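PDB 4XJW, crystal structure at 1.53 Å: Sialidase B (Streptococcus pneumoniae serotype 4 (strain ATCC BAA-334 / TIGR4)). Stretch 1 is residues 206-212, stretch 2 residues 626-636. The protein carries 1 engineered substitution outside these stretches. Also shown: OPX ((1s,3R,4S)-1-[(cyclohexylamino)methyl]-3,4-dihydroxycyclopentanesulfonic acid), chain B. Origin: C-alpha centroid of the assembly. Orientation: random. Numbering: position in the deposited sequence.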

# COMPACT_ATOMS: atom_id res chain seq x y z
N PHE A 206 3.94 1.90 2.62
CA PHE A 206 2.50 2.09 2.76
C PHE A 206 1.78 0.99 2.02
O PHE A 206 2.25 0.52 0.98
CB PHE A 206 2.06 3.45 2.21
CG PHE A 206 2.70 4.59 2.92
CD1 PHE A 206 2.16 5.07 4.10
CD2 PHE A 206 3.87 5.15 2.43
CE1 PHE A 206 2.78 6.09 4.79
CE2 PHE A 206 4.48 6.19 3.10
CZ PHE A 206 3.94 6.66 4.29
N ARG A 207 0.64 0.57 2.57
CA ARG A 207 -0.19 -0.45 1.94
C ARG A 207 -1.63 -0.20 2.35
O ARG A 207 -1.91 0.52 3.32
CB ARG A 207 0.19 -1.89 2.36
CG ARG A 207 1.38 -2.53 1.57
CD ARG A 207 1.14 -4.03 1.30
NE ARG A 207 0.02 -4.31 0.40
CZ ARG A 207 -0.51 -5.52 0.21
NH1 ARG A 207 -0.01 -6.57 0.87
NH2 ARG A 207 -1.55 -5.69 -0.63
N ILE A 208 -2.55 -0.80 1.60
CA ILE A 208 -3.97 -0.85 1.95
C ILE A 208 -4.65 0.53 1.95
O ILE A 208 -5.13 0.99 2.98
CB ILE A 208 -4.22 -1.54 3.33
CG1 ILE A 208 -3.25 -2.69 3.61
CG2 ILE A 208 -5.64 -2.08 3.39
CD1 ILE A 208 -3.29 -3.82 2.57
N PRO A 209 -4.70 1.18 0.78
CA PRO A 209 -5.28 2.53 0.69
C PRO A 209 -6.80 2.52 0.75
O PRO A 209 -7.44 1.54 0.32
CB PRO A 209 -4.87 2.97 -0.71
CG PRO A 209 -4.74 1.68 -1.49
CD PRO A 209 -4.17 0.71 -0.51
N THR A 210 -7.37 3.61 1.25
CA THR A 210 -8.81 3.84 1.22
C THR A 210 -9.08 5.27 0.74
O THR A 210 -8.19 6.13 0.80
CB THR A 210 -9.50 3.62 2.59
OG1 THR A 210 -9.33 4.78 3.41
CG2 THR A 210 -8.92 2.37 3.31
N LEU A 211 -10.29 5.49 0.23
CA LEU A 211 -10.78 6.83 -0.14
C LEU A 211 -12.25 6.90 0.19
O LEU A 211 -12.96 5.92 0.07
CB LEU A 211 -10.60 7.06 -1.65
CG LEU A 211 -9.21 7.28 -2.24
CD1 LEU A 211 -9.27 7.29 -3.77
CD2 LEU A 211 -8.60 8.57 -1.71
N TYR A 212 -12.72 8.08 0.58
CA TYR A 212 -14.13 8.26 0.89
C TYR A 212 -14.46 9.73 0.73
O TYR A 212 -13.72 10.60 1.20
CB TYR A 212 -14.40 7.85 2.34
CG TYR A 212 -15.87 7.68 2.70
CD1 TYR A 212 -16.68 8.78 2.96
CD2 TYR A 212 -16.43 6.42 2.78
CE1 TYR A 212 -18.01 8.62 3.30
CE2 TYR A 212 -17.76 6.25 3.11
CZ TYR A 212 -18.54 7.35 3.38
OH TYR A 212 -19.87 7.15 3.71
N ILE A 626 -13.40 10.58 -10.99
CA ILE A 626 -13.12 9.41 -10.18
C ILE A 626 -11.69 9.50 -9.68
O ILE A 626 -10.77 9.71 -10.47
CB ILE A 626 -13.26 8.13 -11.01
CG1 ILE A 626 -14.65 8.02 -11.64
CG2 ILE A 626 -12.96 6.91 -10.14
CD1 ILE A 626 -15.81 7.96 -10.66
N GLY A 627 -11.51 9.39 -8.37
CA GLY A 627 -10.17 9.29 -7.81
C GLY A 627 -9.84 7.84 -7.49
O GLY A 627 -10.69 7.10 -6.99
N VAL A 628 -8.61 7.44 -7.82
CA VAL A 628 -8.13 6.07 -7.58
C VAL A 628 -6.81 6.17 -6.82
O VAL A 628 -5.88 6.84 -7.27
CB VAL A 628 -7.93 5.29 -8.90
CG1 VAL A 628 -7.60 3.84 -8.61
CG2 VAL A 628 -9.17 5.37 -9.78
N LEU A 629 -6.75 5.55 -5.65
CA LEU A 629 -5.52 5.44 -4.88
C LEU A 629 -5.21 3.95 -4.82
O LEU A 629 -6.01 3.16 -4.30
CB LEU A 629 -5.70 6.01 -3.48
CG LEU A 629 -4.48 5.99 -2.57
CD1 LEU A 629 -3.39 6.87 -3.15
CD2 LEU A 629 -4.86 6.45 -1.17
N PHE A 630 -4.07 3.55 -5.36
CA PHE A 630 -3.83 2.12 -5.53
C PHE A 630 -2.38 1.73 -5.36
O PHE A 630 -1.46 2.55 -5.55
CB PHE A 630 -4.33 1.67 -6.90
CG PHE A 630 -3.54 2.24 -8.05
CD1 PHE A 630 -3.80 3.52 -8.53
CD2 PHE A 630 -2.53 1.49 -8.66
CE1 PHE A 630 -3.07 4.06 -9.60
CE2 PHE A 630 -1.81 2.02 -9.73
CZ PHE A 630 -2.07 3.29 -10.19
N GLU A 631 -2.17 0.45 -5.04
CA GLU A 631 -0.85 -0.13 -4.95
C GLU A 631 -0.36 -0.44 -6.36
O GLU A 631 -0.81 -1.41 -6.97
CB GLU A 631 -0.91 -1.40 -4.09
CG GLU A 631 -1.23 -1.12 -2.61
CD GLU A 631 -1.46 -2.39 -1.80
OE1 GLU A 631 -1.67 -3.48 -2.39
OE2 GLU A 631 -1.39 -2.30 -0.55
N LYS A 632 0.55 0.36 -6.89
CA LYS A 632 1.08 0.14 -8.23
C LYS A 632 2.26 -0.83 -8.20
O LYS A 632 3.39 -0.51 -8.59
CB LYS A 632 1.48 1.45 -8.92
CG LYS A 632 1.64 1.29 -10.43
CD LYS A 632 2.10 2.55 -11.12
CE LYS A 632 2.24 2.32 -12.62
NZ LYS A 632 0.91 2.24 -13.27
N TYR A 633 1.99 -2.05 -7.74
CA TYR A 633 3.00 -3.11 -7.75
C TYR A 633 2.30 -4.40 -7.45
O TYR A 633 1.12 -4.43 -7.09
CB TYR A 633 4.13 -2.84 -6.74
CG TYR A 633 3.84 -3.19 -5.29
CD1 TYR A 633 2.91 -2.48 -4.54
CD2 TYR A 633 4.51 -4.24 -4.68
CE1 TYR A 633 2.67 -2.81 -3.20
CE2 TYR A 633 4.29 -4.57 -3.36
CZ TYR A 633 3.37 -3.85 -2.61
OH TYR A 633 3.16 -4.20 -1.29
N ASP A 634 3.02 -5.49 -7.63
CA ASP A 634 2.44 -6.78 -7.33
C ASP A 634 2.71 -7.11 -5.87
O ASP A 634 3.80 -7.54 -5.49
CB ASP A 634 3.00 -7.84 -8.26
CG ASP A 634 2.28 -9.16 -8.12
OD1 ASP A 634 1.90 -9.50 -6.98
OD2 ASP A 634 2.09 -9.85 -9.14
N SER A 635 1.70 -6.89 -5.03
CA SER A 635 1.85 -7.01 -3.59
C SER A 635 1.79 -8.47 -3.11
O SER A 635 1.89 -8.74 -1.91
CB SER A 635 0.80 -6.16 -2.86
OG SER A 635 -0.49 -6.72 -3.00
N TRP A 636 1.65 -9.41 -4.05
CA TRP A 636 1.76 -10.82 -3.71
C TRP A 636 3.18 -11.31 -3.98
O TRP A 636 3.70 -12.16 -3.26
CB TRP A 636 0.77 -11.65 -4.52
CG TRP A 636 0.64 -13.08 -4.03
CD1 TRP A 636 1.29 -14.18 -4.51
CD2 TRP A 636 -0.21 -13.53 -2.98
NE1 TRP A 636 0.89 -15.30 -3.81
CE2 TRP A 636 -0.03 -14.93 -2.86
CE3 TRP A 636 -1.10 -12.90 -2.12
CZ2 TRP A 636 -0.71 -15.69 -1.92
CZ3 TRP A 636 -1.78 -13.66 -1.18
CH2 TRP A 636 -1.58 -15.05 -1.08
CAF OPX B . -20.80 13.09 -5.68
CAG OPX B . -22.02 13.20 -4.81
CAH OPX B . -19.62 12.65 -4.86
CAI OPX B . -22.30 11.90 -4.12
CAJ OPX B . -19.88 11.36 -4.14
CAK OPX B . -20.53 9.79 -1.64
CAL OPX B . -20.15 7.30 -2.07
CAM OPX B . -19.50 8.21 0.05
CAO OPX B . -19.14 6.43 -1.41
CAP OPX B . -18.40 7.33 -0.51
CAQ OPX B . -21.13 11.45 -3.30
CAR OPX B . -20.53 8.34 -1.06
NAN OPX B . -21.47 10.14 -2.71
OAA OPX B . -23.13 8.13 -1.55
OAB OPX B . -22.16 6.57 0.05
OAC OPX B . -18.31 5.81 -2.33
OAD OPX B . -17.50 8.11 -1.17
OAE OPX B . -22.46 8.86 0.68
SAS OPX B . -22.16 7.96 -0.44

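The two stretches, more than 400 residues apart in sequence, meet through a buried salt bridge at one end and a run of apolar contacts at the other, together covering 458 Å² of surface. No backbone-to-backbone hydrogen bond joins them, and the nearest CA pairs, Pro-209 CA to Leu-629 CA at 6.3 Å and Arg-207 CA to Glu-631 CA at 6.9 Å, leave room for side chains between the stretches.

The polar part centres on the carboxylate of Glu-631, whose CA-to-CB bond points toward stretch 1. With chi1 in m and chi2 in t, the side chain extends far enough to present both oxygens to Arg-207. The pairing is bidentate: Arg-207 NE donates to Glu-631 OE2 at 2.6 Å with an N-H...O angle of 162°, and Arg-207 NH2 donates to Glu-631 OE1 at 2.8 Å and 148°. Glu-631 OE2 lies at the edge of the guanidinium, near its plane, where the N-H bonds are directed. The CA-to-CB bond of Arg-207 points sideways, and the end of the side chain comes nearer to stretch 2 through an m chi1, a chi2 of -141° between wells and a p chi3.

Glu-631 OE2 also accepts a backbone hydrogen bond from Ile-208 N, at 2.9 Å and 165°. OE2 thus accepts from both Arg-207 NE and Ile-208 N, tying the backbone of stretch 1 directly to the acid. Ile-208, with positive phi and psi (65°/63°), directs its CA-to-CB bond away from stretch 2 while its amide reaches this acceptor. Glu-631 OE1 has a further hydrogen-bonding partner elsewhere in the structure, so neither oxygen depends on a single donor. Such pairing suits two residues of opposite charge that are both buried.

Two hydroxyls lie close to Arg-207 without bonding to it. Ser-635 OG sits over one face of the guanidinium, 2.8 Å from Arg-207 NH2, but the angle is poor and the pair is not a hydrogen bond; this hydroxyl is satisfied elsewhere in the structure. Tyr-633 OH approaches Arg-207 CD to 3.3 Å, a packing contact with the aliphatic part of the side chain. Within stretch 2, Tyr-633 N makes a weak 3.0 Å hydrogen bond to Glu-631 O just beyond the strand.

Farther along, the contact is apolar. Pro-209, Leu-211 and Leu-629 all point their CA-to-CB bonds toward the opposing stretch. Pro-209 CB packs on Leu-629 CD2 at 3.5 Å, while Pro-209 CG lies 3.4 Å from Leu-629 O. The proline has no amide hydrogen to satisfy, and its ring offers a compact apolar surface here. Leu-211 CD1 lies 3.8 Å from Leu-629 CB. At Gly-627 a CB would point toward stretch 1, its ideal position 4.1 Å from Leu-211 CD1; Leu-211 CD1 packs against the strand backbone there, 3.5 Å from Gly-627 O. Val-628 and Phe-630 alternate with these positions and point away, as expected for a strand.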